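PDB 5LW0: basic helix-loop-helix, putative, expressed from Oryza sativa subsp. japonica, which binds ADP-ribose through its macrodomain, the part present here, and probably acts in ADP-ribosylation-linked repair of DNA interstrand crosslinks. Local coordinates for residues A[60-64]-A[96-100]; A[78-82]-A[107-111]; A[123-129]-A[185-191]. All coordinates share one frame. Where two conformers were deposited one is given. Residue numbers count along the deposited sequence, not the author numbering.

Interaction 1 (A[60-64]-A[96-100])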
loop_
_atom_site.group_PDB
_atom_site.type_symbol
_atom_site.label_atom_id
_atom_site.label_comp_id
_atom_site.label_asym_id
_atom_site.label_seq_id
_atom_site.Cartn_x
_atom_site.Cartn_y
_atom_site.Cartn_z
ATOM N N VAL A 60 -8.997 -0.970 -8.651
ATOM C CA VAL A 60 -9.018 -0.397 -9.980
ATOM C C VAL A 60 -9.844 0.876 -10.052
ATOM O O VAL A 60 -9.462 1.860 -10.689
ATOM C CB VAL A 60 -9.452 -1.443 -11.032
ATOM C CG1 VAL A 60 -9.769 -0.816 -12.324
ATOM C CG2 VAL A 60 -8.385 -2.535 -11.193
ATOM N N ASP A 61 -10.956 0.919 -9.340
ATOM C CA ASP A 61 -11.715 2.176 -9.259
ATOM C C ASP A 61 -10.984 3.282 -8.542
ATOM O O ASP A 61 -11.017 4.421 -8.976
ATOM C CB ASP A 61 -13.068 1.933 -8.632
ATOM C CG ASP A 61 -14.043 1.195 -9.602
ATOM O OD1 ASP A 61 -13.795 1.135 -10.855
ATOM O OD2 ASP A 61 -15.018 0.625 -9.124
ATOM N N ALA A 62 -10.301 2.961 -7.436
ATOM C CA ALA A 62 -9.550 3.988 -6.670
ATOM C C ALA A 62 -8.356 4.518 -7.488
ATOM O O ALA A 62 -8.041 5.702 -7.467
ATOM C CB ALA A 62 -9.031 3.410 -5.345
ATOM N N VAL A 63 -7.711 3.614 -8.195
ATOM C CA VAL A 63 -6.573 3.990 -9.066
ATOM C C VAL A 63 -7.061 4.882 -10.211
ATOM O O VAL A 63 -6.490 5.938 -10.474
ATOM C CB VAL A 63 -5.875 2.727 -9.610
ATOM C CG1 VAL A 63 -4.986 3.080 -10.769
ATOM C CG2 VAL A 63 -5.097 2.044 -8.481
ATOM N N ALA A 64 -8.139 4.474 -10.859
ATOM C CA ALA A 64 -8.684 5.282 -11.964
ATOM C C ALA A 64 -9.039 6.681 -11.456
ATOM O O ALA A 64 -8.684 7.693 -12.105
ATOM C CB ALA A 64 -9.897 4.618 -12.544
ATOM N N LYS A 96 -9.810 -3.957 -18.808
ATOM C CA LYS A 96 -11.210 -3.632 -19.143
ATOM C C LYS A 96 -11.503 -2.166 -18.982
ATOM O O LYS A 96 -12.205 -1.581 -19.792
ATOM C CB LYS A 96 -12.171 -4.440 -18.285
ATOM C CG LYS A 96 -12.242 -5.900 -18.675
ATOM C CD LYS A 96 -13.500 -6.575 -18.095
ATOM C CE LYS A 96 -13.138 -7.783 -17.216
ATOM N NZ LYS A 96 -12.779 -8.992 -18.013
ATOM N N LYS A 97 -10.977 -1.565 -17.918
ATOM C CA LYS A 97 -11.218 -0.156 -17.604
ATOM C C LYS A 97 -10.305 0.784 -18.339
ATOM O O LYS A 97 -10.383 2.010 -18.165
ATOM C CB LYS A 97 -11.049 0.080 -16.107
ATOM C CG LYS A 97 -12.249 -0.261 -15.261
ATOM C CD LYS A 97 -12.395 0.728 -14.085
ATOM C CE LYS A 97 -12.935 2.088 -14.507
ATOM N NZ LYS A 97 -13.267 2.909 -13.312
ATOM N N ASN A 98 -9.412 0.241 -19.132
ATOM C CA ASN A 98 -8.490 1.010 -19.867
ATOM C C ASN A 98 -7.691 1.963 -19.039
ATOM O O ASN A 98 -7.455 3.084 -19.429
ATOM C CB ASN A 98 -9.214 1.768 -20.964
ATOM C CG ASN A 98 -8.919 1.208 -22.273
ATOM O OD1 ASN A 98 -9.678 0.374 -22.783
ATOM N ND2 ASN A 98 -7.739 1.508 -22.776
ATOM N N ILE A 99 -7.242 1.509 -17.885
ATOM C CA ILE A 99 -6.314 2.309 -17.108
ATOM C C ILE A 99 -4.988 2.527 -17.859
ATOM O O ILE A 99 -4.447 1.608 -18.472
ATOM C CB ILE A 99 -6.072 1.634 -15.756
ATOM C CG1 ILE A 99 -7.371 1.739 -14.934
ATOM C CG2 ILE A 99 -4.925 2.310 -15.032
ATOM C CD1 ILE A 99 -7.293 1.155 -13.600
ATOM N N ASN A 100 -4.475 3.760 -17.804
ATOM C CA ASN A 100 -3.212 4.081 -18.446
ATOM C C ASN A 100 -2.060 3.242 -17.892
ATOM O O ASN A 100 -1.654 3.437 -16.782
ATOM C CB ASN A 100 -2.901 5.545 -18.264
ATOM C CG ASN A 100 -1.660 5.993 -19.027
ATOM O OD1 ASN A 100 -0.657 5.248 -19.162
ATOM N ND2 ASN A 100 -1.696 7.238 -19.526
#
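Residues 60-64 are one turn in the middle of helix 52-69, closed by the backbone bond from A64 N to V60 O at 2.9 Å, whereas 96-100 leave the end of helix 85-96 as an irregular chain. N98, with positive phi, ends that helix in a Schellman motif; asparagine tolerates this conformation, and the chain turns back so that I99 faces helix 52-69, its CA 6.4 Å from that of A64. The hydrophobic residue after a Schellman motif characteristically folds back on its own helix, as I99 does on A94; here I99 also reaches across, CD1 meeting V60 CG1 at 3.4 Å and V63 CG1 at 4.1 Å. F104 of strand 104-108 touches I99 and V63, placing the contact on the helical layer flanking the macrodomain sheet. K97, at the exposed border, lays its aliphatic chain over V60, CD to CG1 3.5 Å, which carries its ammonium to D61: NZ to OD1 is a 3.1 Å salt bridge. The small A64 lets K97 NZ pass 3.9 Å from A64 CB.

Interaction 2 (A[78-82]-A[107-111]). With AR6 ([(2R,3S,4R,5R)-5-(6-aminopurin-9-yl)-3,4-dihydroxy-oxolan-2-yl]methyl [hydroxy-[[(2R,3S,4R,5S)-3,4,5-trihydroxyoxolan-2-yl]methoxy]phosphoryl] hydrogen phosphate), chain C.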
loop_
_atom_site.group_PDB
_atom_site.type_symbol
_atom_site.label_atom_id
_atom_site.label_comp_id
_atom_site.label_asym_id
_atom_site.label_seq_id
_atom_site.Cartn_x
_atom_site.Cartn_y
_atom_site.Cartn_z
ATOM N N VAL A 78 1.908 -4.376 -5.861
ATOM C CA VAL A 78 2.873 -5.435 -5.725
ATOM C C VAL A 78 2.318 -6.596 -4.908
ATOM O O VAL A 78 1.567 -6.402 -3.954
ATOM C CB VAL A 78 4.192 -4.946 -5.110
ATOM C CG1 VAL A 78 4.814 -3.881 -6.001
ATOM C CG2 VAL A 78 3.988 -4.443 -3.687
ATOM N N ASP A 79 2.733 -7.812 -5.290
ATOM C CA ASP A 79 2.469 -9.010 -4.465
ATOM C C ASP A 79 3.670 -9.949 -4.668
ATOM O O ASP A 79 4.393 -9.871 -5.677
ATOM C CB ASP A 79 1.134 -9.668 -4.825
ATOM C CG ASP A 79 0.565 -10.563 -3.680
ATOM O OD1 ASP A 79 1.173 -10.559 -2.579
ATOM O OD2 ASP A 79 -0.480 -11.302 -3.917
ATOM N N LEU A 80 3.863 -10.843 -3.726
ATOM C CA LEU A 80 5.071 -11.646 -3.688
ATOM C C LEU A 80 5.141 -12.704 -4.757
ATOM O O LEU A 80 6.221 -13.064 -5.195
ATOM C CB LEU A 80 5.149 -12.338 -2.317
ATOM C CG LEU A 80 5.619 -11.520 -1.178
ATOM C CD1 LEU A 80 5.271 -12.269 0.116
ATOM C CD2 LEU A 80 7.095 -11.332 -1.364
ATOM N N SER A 81 4.020 -13.283 -5.112
ATOM C CA SER A 81 4.035 -14.437 -6.001
ATOM C C SER A 81 3.471 -14.155 -7.340
ATOM O O SER A 81 2.461 -13.507 -7.463
ATOM C CB SER A 81 3.242 -15.632 -5.367
ATOM O OG SER A 81 3.186 -16.731 -6.294
ATOM N N HIS A 82 4.073 -14.736 -8.386
ATOM C CA HIS A 82 3.498 -14.650 -9.729
ATOM C C HIS A 82 2.182 -15.317 -9.891
ATOM O O HIS A 82 1.464 -15.016 -10.802
ATOM C CB HIS A 82 4.467 -15.190 -10.794
ATOM C CG HIS A 82 4.511 -16.676 -10.872
ATOM N ND1 HIS A 82 5.316 -17.441 -10.042
ATOM C CD2 HIS A 82 3.871 -17.549 -11.688
ATOM C CE1 HIS A 82 5.173 -18.721 -10.351
ATOM N NE2 HIS A 82 4.300 -18.819 -11.331
ATOM N N PHE A 107 3.141 -5.664 -10.302
ATOM C CA PHE A 107 4.534 -6.072 -10.281
ATOM C C PHE A 107 4.686 -7.160 -9.254
ATOM O O PHE A 107 4.237 -7.024 -8.144
ATOM C CB PHE A 107 5.420 -4.878 -9.952
ATOM C CG PHE A 107 6.911 -5.100 -10.182
ATOM C CD1 PHE A 107 7.465 -4.946 -11.398
ATOM C CD2 PHE A 107 7.729 -5.416 -9.099
ATOM C CE1 PHE A 107 8.856 -5.082 -11.558
ATOM C CE2 PHE A 107 9.093 -5.533 -9.243
ATOM C CZ PHE A 107 9.628 -5.447 -10.486
ATOM N N VAL A 108 5.372 -8.232 -9.643
ATOM C CA VAL A 108 5.671 -9.339 -8.713
ATOM C C VAL A 108 6.970 -9.082 -7.987
ATOM O O VAL A 108 8.038 -8.878 -8.605
ATOM C CB VAL A 108 5.803 -10.669 -9.452
ATOM C CG1 VAL A 108 6.088 -11.812 -8.442
ATOM C CG2 VAL A 108 4.583 -10.962 -10.239
ATOM N N GLY A 109 6.912 -9.076 -6.673
ATOM C CA GLY A 109 8.094 -8.818 -5.899
ATOM C C GLY A 109 7.833 -8.619 -4.441
ATOM O O GLY A 109 6.705 -8.553 -4.017
ATOM N N ASP A 110 8.901 -8.540 -3.703
ATOM C CA ASP A 110 8.863 -8.215 -2.294
ATOM C C ASP A 110 8.959 -6.677 -2.223
ATOM O O ASP A 110 9.903 -6.068 -2.738
ATOM C CB ASP A 110 10.073 -8.851 -1.623
ATOM C CG ASP A 110 10.139 -8.608 -0.121
ATOM O OD1 ASP A 110 9.469 -7.719 0.426
ATOM O OD2 ASP A 110 10.983 -9.329 0.532
ATOM N N ILE A 111 7.967 -6.069 -1.589
ATOM C CA ILE A 111 7.898 -4.636 -1.467
ATOM C C ILE A 111 9.084 -4.003 -0.758
ATOM O O ILE A 111 9.309 -2.815 -0.857
ATOM C CB ILE A 111 6.550 -4.233 -0.848
ATOM C CG1 ILE A 111 6.142 -2.840 -1.320
ATOM C CG2 ILE A 111 6.538 -4.369 0.635
ATOM C CD1 ILE A 111 4.712 -2.494 -0.968
HETATM N N1 AR6 C . 5.882 -7.843 -0.442
HETATM C C2 AR6 C . 4.769 -7.649 -1.180
HETATM N N3 AR6 C . 3.570 -8.080 -0.839
HETATM C C4 AR6 C . 3.389 -8.774 0.327
HETATM C C5 AR6 C . 4.495 -9.009 1.204
HETATM C C6 AR6 C . 5.804 -8.494 0.767
HETATM N N6 AR6 C . 6.890 -8.634 1.488
HETATM N N7 AR6 C . 3.997 -9.729 2.316
HETATM C C8 AR6 C . 2.664 -9.852 2.124
HETATM N N9 AR6 C . 2.282 -9.271 0.929
HETATM P PA AR6 C . -1.391 -8.516 4.781
HETATM P PB AR6 C . -3.970 -7.227 5.530
HETATM C "C1'" AR6 C . 0.951 -9.085 0.392
HETATM O O1A AR6 C . -1.910 -9.801 5.462
HETATM O O1B AR6 C . -4.806 -8.345 4.956
HETATM C C1D AR6 C . -0.534 -7.407 9.252
HETATM O O1D AR6 C . 0.446 -8.256 9.810
HETATM C "C2'" AR6 C . -0.068 -10.197 0.612
HETATM O "O2'" AR6 C . 0.152 -11.351 -0.256
HETATM O O2A AR6 C . -0.015 -8.042 5.059
HETATM O O2B AR6 C . -4.385 -5.801 5.322
HETATM C C2D AR6 C . -0.861 -6.269 10.264
HETATM O O2D AR6 C . -0.195 -6.503 11.571
HETATM C "C3'" AR6 C . -1.359 -9.447 0.392
HETATM O "O3'" AR6 C . -1.715 -9.380 -1.016
HETATM O O3A AR6 C . -2.418 -7.286 5.069
HETATM C C3D AR6 C . -2.359 -6.265 10.381
HETATM O O3D AR6 C . -2.658 -6.833 11.689
HETATM C "C4'" AR6 C . -1.050 -8.031 0.917
HETATM O "O4'" AR6 C . 0.346 -7.961 1.094
HETATM C C4D AR6 C . -2.861 -7.189 9.245
HETATM O O4D AR6 C . -1.782 -8.085 8.886
HETATM C "C5'" AR6 C . -1.726 -7.704 2.224
HETATM O "O5'" AR6 C . -1.595 -8.779 3.175
HETATM C C5D AR6 C . -3.242 -6.475 7.952
HETATM O O5D AR6 C . -3.867 -7.480 7.122
#
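Two aspartates and one backbone amide hold the adenosine half of ADP-ribose here. D79 OD1 accepts a 2.7 Å hydrogen bond from the ribose hydroxyl O2' of AR6, while its other oxygen, OD2, is bonded to S84. D110 OD1 takes the adenine amino group N6 of AR6 at 2.9 Å and nearly straight, and I111 N donates a hydrogen bond to AR6 N1 at 3.0 Å. This donor-acceptor pair reads the edge of adenine, and an aspartate suits the amino group because it can only accept; bonds from D110 to T112 and Q113 help orient the carboxylate.

Between the segments, G109 N donates to D79 O at 2.8 Å, and D79 N makes a weak 3.3 Å bond to F107 O. With these two bonds D79 reaches both neighbours of V108, the parallel pattern, while V78 pairs with F107. G109 has an extended backbone with phi near 170°, where a side chain would crowd the F107 ring, so glycine fits. Past the strands, L80 lays CD1 3.5 Å from C5 of the AR6 adenine and brings CD2 to 3.7 Å from D110 CA. V78 points to the same side of the sheet as F107, and its CG2 meets I111 CD1 at 3.4 Å in the buried layer also lined by V140 and I144 of helix 139-148. Strand 74-79, helix 85-96 and strand 104-108 form a beta-alpha-beta unit, and the carboxyl ends of its two parallel strands, with the loops that follow, contribute much of the adenosine end of the macrodomain ADP-ribose pocket.

Interaction 3 (A[123-129]-A[185-191]). With AR6 ([(2R,3S,4R,5R)-5-(6-aminopurin-9-yl)-3,4-dihydroxy-oxolan-2-yl]methyl [hydroxy-[[(2R,3S,4R,5S)-3,4,5-trihydroxyoxolan-2-yl]methoxy]phosphoryl] hydrogen phosphate), chain C.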
loop_
_atom_site.group_PDB
_atom_site.type_symbol
_atom_site.label_atom_id
_atom_site.label_comp_id
_atom_site.label_asym_id
_atom_site.label_seq_id
_atom_site.Cartn_x
_atom_site.Cartn_y
_atom_site.Cartn_z
ATOM N N ASN A 123 10.339 5.038 -4.421
ATOM C CA ASN A 123 10.770 5.759 -3.181
ATOM C C ASN A 123 9.723 5.711 -2.072
ATOM O O ASN A 123 10.032 5.913 -0.906
ATOM C CB ASN A 123 11.097 7.220 -3.456
ATOM C CG ASN A 123 12.383 7.418 -4.226
ATOM O OD1 ASN A 123 12.905 6.520 -4.839
ATOM N ND2 ASN A 123 12.834 8.658 -4.255
ATOM N N VAL A 124 8.445 5.527 -2.421
ATOM C CA VAL A 124 7.416 5.506 -1.411
ATOM C C VAL A 124 6.771 4.141 -1.434
ATOM O O VAL A 124 6.371 3.657 -2.488
ATOM C CB VAL A 124 6.351 6.596 -1.641
ATOM C CG1 VAL A 124 5.341 6.602 -0.502
ATOM C CG2 VAL A 124 7.003 7.960 -1.820
ATOM N N ILE A 125 6.641 3.506 -0.260
ATOM C CA ILE A 125 5.897 2.250 -0.201
ATOM C C ILE A 125 4.790 2.314 0.834
ATOM O O ILE A 125 4.867 3.062 1.809
ATOM C CB ILE A 125 6.802 1.037 0.055
ATOM C CG1 ILE A 125 7.391 1.095 1.411
ATOM C CG2 ILE A 125 7.899 0.905 -1.023
ATOM C CD1 ILE A 125 8.185 -0.163 1.768
ATOM N N ALA A 126 3.702 1.597 0.563
ATOM C CA ALA A 126 2.592 1.478 1.534
ATOM C C ALA A 126 2.695 0.222 2.355
ATOM O O ALA A 126 3.155 -0.823 1.862
ATOM C CB ALA A 126 1.292 1.481 0.791
ATOM N N ASN A 127 2.227 0.306 3.584
ATOM C CA ASN A 127 2.177 -0.799 4.504
ATOM C C ASN A 127 0.751 -1.113 4.912
ATOM O O ASN A 127 -0.038 -0.218 5.145
ATOM C CB ASN A 127 2.997 -0.435 5.699
ATOM C CG ASN A 127 2.972 -1.511 6.756
ATOM O OD1 ASN A 127 2.971 -2.699 6.427
ATOM N ND2 ASN A 127 2.977 -1.101 8.029
ATOM N N ALA A 128 0.377 -2.402 4.957
ATOM C CA ALA A 128 -0.878 -2.788 5.478
ATOM C C ALA A 128 -0.718 -2.968 6.989
ATOM O O ALA A 128 -0.319 -4.007 7.475
ATOM C CB ALA A 128 -1.381 -4.051 4.802
ATOM N N ALA A 129 -1.058 -1.917 7.687
ATOM C CA ALA A 129 -0.722 -1.783 9.096
ATOM C C ALA A 129 -1.754 -2.411 9.960
ATOM O O ALA A 129 -2.848 -2.775 9.522
ATOM C CB ALA A 129 -0.585 -0.276 9.420
ATOM N N VAL A 185 14.035 3.848 -0.422
ATOM C CA VAL A 185 12.723 4.214 0.156
ATOM C C VAL A 185 12.942 5.452 1.066
ATOM O O VAL A 185 13.814 5.454 1.988
ATOM C CB VAL A 185 12.127 3.086 0.937
ATOM C CG1 VAL A 185 10.863 3.511 1.676
ATOM C CG2 VAL A 185 11.846 1.876 0.062
ATOM N N THR A 186 12.131 6.478 0.834
ATOM C CA THR A 186 12.192 7.731 1.590
ATOM C C THR A 186 10.955 7.933 2.513
ATOM O O THR A 186 11.008 8.725 3.445
ATOM C CB THR A 186 12.285 8.940 0.656
ATOM O OG1 THR A 186 11.116 9.003 -0.175
ATOM C CG2 THR A 186 13.533 8.922 -0.185
ATOM N N HIS A 187 9.860 7.197 2.245
ATOM C CA HIS A 187 8.634 7.328 3.018
ATOM C C HIS A 187 7.890 6.036 3.011
ATOM O O HIS A 187 7.899 5.314 2.013
ATOM C CB HIS A 187 7.685 8.403 2.385
ATOM C CG HIS A 187 8.221 9.793 2.411
ATOM N ND1 HIS A 187 9.128 10.258 1.485
ATOM C CD2 HIS A 187 7.922 10.844 3.200
ATOM C CE1 HIS A 187 9.424 11.505 1.752
ATOM N NE2 HIS A 187 8.661 11.906 2.746
ATOM N N ILE A 188 7.254 5.757 4.133
ATOM C CA ILE A 188 6.333 4.648 4.252
ATOM C C ILE A 188 4.979 5.213 4.634
ATOM O O ILE A 188 4.892 6.034 5.520
ATOM C CB ILE A 188 6.837 3.659 5.332
ATOM C CG1 ILE A 188 8.150 2.978 4.785
ATOM C CG2 ILE A 188 5.756 2.662 5.696
ATOM C CD1 ILE A 188 8.869 2.201 5.786
ATOM N N ILE A 189 3.944 4.774 3.969
ATOM C CA ILE A 189 2.613 5.178 4.322
ATOM C C ILE A 189 1.899 3.995 4.920
ATOM O O ILE A 189 1.563 3.056 4.205
ATOM C CB ILE A 189 1.819 5.744 3.080
ATOM C CG1 ILE A 189 2.604 6.852 2.398
ATOM C CG2 ILE A 189 0.448 6.183 3.545
ATOM C CD1 ILE A 189 1.989 7.348 1.089
ATOM N N HIS A 190 1.626 4.055 6.243
ATOM C CA HIS A 190 0.868 3.037 6.912
ATOM C C HIS A 190 -0.609 3.239 6.562
ATOM O O HIS A 190 -1.129 4.319 6.762
ATOM C CB HIS A 190 1.011 3.165 8.406
ATOM C CG HIS A 190 2.417 3.031 8.906
ATOM N ND1 HIS A 190 3.134 1.860 8.809
ATOM C CD2 HIS A 190 3.191 3.885 9.596
ATOM C CE1 HIS A 190 4.306 2.008 9.417
ATOM N NE2 HIS A 190 4.377 3.239 9.878
ATOM N N VAL A 191 -1.298 2.164 6.185
ATOM C CA VAL A 191 -2.711 2.196 5.807
ATOM C C VAL A 191 -3.454 1.144 6.617
ATOM O O VAL A 191 -2.939 0.004 6.747
ATOM C CB VAL A 191 -2.877 1.802 4.341
ATOM C CG1 VAL A 191 -4.315 1.994 3.969
ATOM C CG2 VAL A 191 -1.964 2.608 3.454
HETATM N N1 AR6 C . 5.882 -7.843 -0.442
HETATM C C2 AR6 C . 4.769 -7.649 -1.180
HETATM N N3 AR6 C . 3.570 -8.080 -0.839
HETATM C C4 AR6 C . 3.389 -8.774 0.327
HETATM C C5 AR6 C . 4.495 -9.009 1.204
HETATM C C6 AR6 C . 5.804 -8.494 0.767
HETATM N N6 AR6 C . 6.890 -8.634 1.488
HETATM N N7 AR6 C . 3.997 -9.729 2.316
HETATM C C8 AR6 C . 2.664 -9.852 2.124
HETATM N N9 AR6 C . 2.282 -9.271 0.929
HETATM P PA AR6 C . -1.391 -8.516 4.781
HETATM P PB AR6 C . -3.970 -7.227 5.530
HETATM C "C1'" AR6 C . 0.951 -9.085 0.392
HETATM O O1A AR6 C . -1.910 -9.801 5.462
HETATM O O1B AR6 C . -4.806 -8.345 4.956
HETATM C C1D AR6 C . -0.534 -7.407 9.252
HETATM O O1D AR6 C . 0.446 -8.256 9.810
HETATM C "C2'" AR6 C . -0.068 -10.197 0.612
HETATM O "O2'" AR6 C . 0.152 -11.351 -0.256
HETATM O O2A AR6 C . -0.015 -8.042 5.059
HETATM O O2B AR6 C . -4.385 -5.801 5.322
HETATM C C2D AR6 C . -0.861 -6.269 10.264
HETATM O O2D AR6 C . -0.195 -6.503 11.571
HETATM C "C3'" AR6 C . -1.359 -9.447 0.392
HETATM O "O3'" AR6 C . -1.715 -9.380 -1.016
HETATM O O3A AR6 C . -2.418 -7.286 5.069
HETATM C C3D AR6 C . -2.359 -6.265 10.381
HETATM O O3D AR6 C . -2.658 -6.833 11.689
HETATM C "C4'" AR6 C . -1.050 -8.031 0.917
HETATM O "O4'" AR6 C . 0.346 -7.961 1.094
HETATM C C4D AR6 C . -2.861 -7.189 9.245
HETATM O O4D AR6 C . -1.782 -8.085 8.886
HETATM C "C5'" AR6 C . -1.726 -7.704 2.224
HETATM O "O5'" AR6 C . -1.595 -8.779 3.175
HETATM C C5D AR6 C . -3.242 -6.475 7.952
HETATM O O5D AR6 C . -3.867 -7.480 7.122
HETATM O O HOH W 1 11.419 10.532 -2.434
#
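I125, N123 and N127 lose the most surface in this pairing of neighbouring parallel strands, 124-128 and 187-192, inside the mixed macrodomain sheet. The axes of 124-128 and 187-191 approach to 4.6 Å with 27° between their directions, the twist usual in such sheets.

In mid-ladder, I125 N donates to H187 O at 3.2 Å and I125 O receives I189 N at 2.9 Å, so one residue bonds to both neighbours of I188, as parallel register requires. Its branched side chain suits a strand and fills the face shared with I188, CG1 to CG1 3.9 Å, and with V185, CG2 to CG2 4.2 Å. On the other face V124 CG1 meets I189 CD1 at 3.8 Å, beneath helix 208-230, which touches I189 through L222 and F226.

N123 precedes the strand, and its carbonyl O gathers T186 N at 2.8 Å and, weakly, H187 N at 3.4 Å, joining the loop ends before the two strands. Its OD1 is held by R121 and S34.

N127 continues the ladder, N to I189 O and O to V191 N, both 2.9 Å, and A129 N donates to V191 O at 2.8 Å. The small A128 lets the backbone near the ligand, its CB 3.4 Å from O3A of AR6, whereas A129 CB packs on H190 CB at 3.9 Å. An amide suits the buried N127 site because ND2 has protons for two acceptors: besides N141 OD1, it donates to H190 ND1 at 3.1 Å, near the plane of an imidazole whose NE2 is bonded to T156.

Interactions 2 and 3 belong to the same sheet and both touch ADP-ribose, their centres 15 Å apart: residues 78-82 and 107-111 hold the adenosine, while A128 and A129 of interaction 3 lie by the diphosphate and distal ribose. They meet directly, I111 CD1 packing on A126 O at 3.6 Å, so the segment that reads adenine packs against strand 124-128, one of the inner strands. Interaction 1 stands apart, its centre 20 Å and 22 Å from those of interactions 2 and 3, with the V60 side chain about 14 Å from the nearest part of AR6. The chain links it to interaction 2: helix 52-69 leads into strand 74-79, and residues 96-100 into strand 104-108.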